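Local coordinates for protein cystatin (Fasciola hepatica, PDB 6I1M) that probably inhibits papain-like cysteine proteases, as a secreted, disulfide-bonded member of the stefin (type 1 cystatin) family from the liver fluke, at residues Arg8-Pro12 and Glu13-Val17. Numbering follows the deposited sequence.
Sequences RSVTP and EERSV
Between Thr-11 and Arg-15 the extended chain turns into helix 12-28, the first backbone bonds running from Arg-15 N to Thr-11 O (2.9 Å) and from Ser-16 N to Pro-12 O (3.0 Å). Thr-11 is the N-cap: with chi1 at 71°, OG1 sits between its own N and carbonyl carbon and accepts from Glu-14 N at 3.1 Å. Glu-14 answers through its carboxylate, whose OE1 takes Thr-11 N at 3.0 Å from above the carboxylate plane. Glu-14 OE1 also receives Arg-8 NH1 at 2.9 Å on its syn lone pair, in a nearly straight bond (N-H...O angle 178°), while Arg-8 NH2 reaches Glu-14 OE2 at 2.8 Å. In this end-on, two-nitrogen salt bridge the guanidinium and carboxylate planes lie 21° apart, nearly coplanar; together with the Thr-11 bond it restrains the rotation of the carboxylate. Arg-8 NH1 also donates to Ser-9 O, which holds the guanidinium against the loop's own backbone. Val-10 CG1 packs on Glu-14 CB (3.5 Å), and Val-10 CB lies over one face of the Arg-15 guanidinium. One water bridges Arg-15 NE to Val-10 O, and Arg-15 NH1 bonds to Leu-40 O. Val-10 also touches Leu-40 and Val-43 of strand 38-47, placing the turn against the sheet. The reciprocal Thr-11/Glu-14 bonds define a capping box, here starting the helix that the cystatin fold wraps with its antiparallel sheet.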
loop_
_atom_site.group_PDB
_atom_site.type_symbol
_atom_site.label_atom_id
_atom_site.label_comp_id
_atom_site.label_asym_id
_atom_site.label_seq_id
_atom_site.Cartn_x
_atom_site.Cartn_y
_atom_site.Cartn_z
ATOM N N ARG A 8 -6.668 -6.536 7.937
ATOM C CA ARG A 8 -7.327 -7.783 7.480
ATOM C C ARG A 8 -6.510 -8.348 6.328
ATOM O O ARG A 8 -5.613 -7.635 5.783
ATOM C CB ARG A 8 -8.776 -7.516 7.055
ATOM C CG ARG A 8 -8.902 -6.496 5.931
ATOM C CD ARG A 8 -10.208 -6.601 5.170
ATOM N NE ARG A 8 -10.428 -5.505 4.230
ATOM C CZ ARG A 8 -9.931 -5.424 3.000
ATOM N NH1 ARG A 8 -9.151 -6.372 2.503
ATOM N NH2 ARG A 8 -10.221 -4.383 2.250
ATOM N N SER A 9 -6.865 -9.550 5.892
ATOM C CA SER A 9 -6.232 -10.167 4.704
ATOM C C SER A 9 -6.625 -9.365 3.451
ATOM O O SER A 9 -7.736 -8.778 3.407
ATOM C CB SER A 9 -6.538 -11.649 4.592
ATOM O OG SER A 9 -7.907 -11.858 4.313
ATOM N N VAL A 10 -5.688 -9.296 2.499
ATOM C CA VAL A 10 -5.834 -8.591 1.202
ATOM C C VAL A 10 -6.498 -9.540 0.206
ATOM O O VAL A 10 -6.057 -10.696 0.100
ATOM C CB VAL A 10 -4.473 -8.112 0.676
ATOM C CG1 VAL A 10 -4.623 -7.317 -0.610
ATOM C CG2 VAL A 10 -3.702 -7.312 1.719
ATOM N N THR A 11 -7.458 -9.048 -0.559
ATOM C CA THR A 11 -8.198 -9.864 -1.548
ATOM C C THR A 11 -7.342 -10.018 -2.797
ATOM O O THR A 11 -6.457 -9.195 -3.082
ATOM C CB THR A 11 -9.562 -9.252 -1.903
ATOM O OG1 THR A 11 -9.298 -8.091 -2.683
ATOM C CG2 THR A 11 -10.403 -8.918 -0.685
ATOM N N PRO A 12 -7.624 -11.050 -3.620
ATOM C CA PRO A 12 -6.898 -11.227 -4.867
ATOM C C PRO A 12 -6.911 -9.965 -5.731
ATOM O O PRO A 12 -5.908 -9.635 -6.314
ATOM C CB PRO A 12 -7.641 -12.391 -5.525
ATOM C CG PRO A 12 -8.168 -13.190 -4.339
ATOM C CD PRO A 12 -8.595 -12.123 -3.356
ATOM N N GLU A 13 -8.069 -9.330 -5.843
ATOM C CA GLU A 13 -8.297 -8.163 -6.733
ATOM C C GLU A 13 -7.514 -6.957 -6.188
ATOM O O GLU A 13 -6.935 -6.202 -7.017
ATOM C CB GLU A 13 -9.804 -7.906 -6.847
ATOM C CG GLU A 13 -10.587 -9.077 -7.437
ATOM C CD GLU A 13 -11.262 -10.030 -6.443
ATOM O OE1 GLU A 13 -10.837 -10.103 -5.280
ATOM O OE2 GLU A 13 -12.222 -10.696 -6.843
ATOM N N GLU A 14 -7.466 -6.811 -4.863
ATOM C CA GLU A 14 -6.672 -5.764 -4.158
ATOM C C GLU A 14 -5.183 -6.008 -4.445
ATOM O O GLU A 14 -4.470 -5.060 -4.816
ATOM C CB GLU A 14 -6.969 -5.757 -2.653
ATOM C CG GLU A 14 -8.269 -5.040 -2.278
ATOM C CD GLU A 14 -8.780 -5.356 -0.871
ATOM O OE1 GLU A 14 -8.138 -6.190 -0.164
ATOM O OE2 GLU A 14 -9.832 -4.778 -0.486
ATOM N N ARG A 15 -4.696 -7.245 -4.311
ATOM C CA ARG A 15 -3.278 -7.523 -4.668
ATOM C C ARG A 15 -3.058 -7.132 -6.137
ATOM O O ARG A 15 -2.034 -6.490 -6.473
ATOM C CB ARG A 15 -2.922 -8.993 -4.470
ATOM C CG ARG A 15 -3.149 -9.519 -3.067
ATOM C CD ARG A 15 -2.767 -10.984 -3.021
ATOM N NE ARG A 15 -3.219 -11.531 -1.751
ATOM C CZ ARG A 15 -2.537 -11.427 -0.630
ATOM N NH1 ARG A 15 -1.366 -10.808 -0.620
ATOM N NH2 ARG A 15 -2.998 -11.971 0.475
ATOM N N SER A 16 -3.952 -7.538 -7.022
ATOM C CA SER A 16 -3.784 -7.278 -8.472
ATOM C C SER A 16 -3.607 -5.779 -8.755
ATOM O O SER A 16 -2.761 -5.419 -9.584
ATOM C CB SER A 16 -4.924 -7.860 -9.247
ATOM O OG SER A 16 -4.694 -7.660 -10.618
ATOM N N VAL A 17 -4.333 -4.916 -8.051
ATOM C CA VAL A 17 -4.383 -3.463 -8.377
ATOM C C VAL A 17 -3.260 -2.739 -7.628
ATOM O O VAL A 17 -2.517 -1.983 -8.254
ATOM C CB VAL A 17 -5.789 -2.902 -8.066
ATOM C CG1 VAL A 17 -5.842 -1.386 -8.021
ATOM C CG2 VAL A 17 -6.807 -3.423 -9.073
HETATM O O HOH W 1 -5.682 -12.853 -1.460
HETATM O O HOH W 2 -3.291 -10.871 3.361
#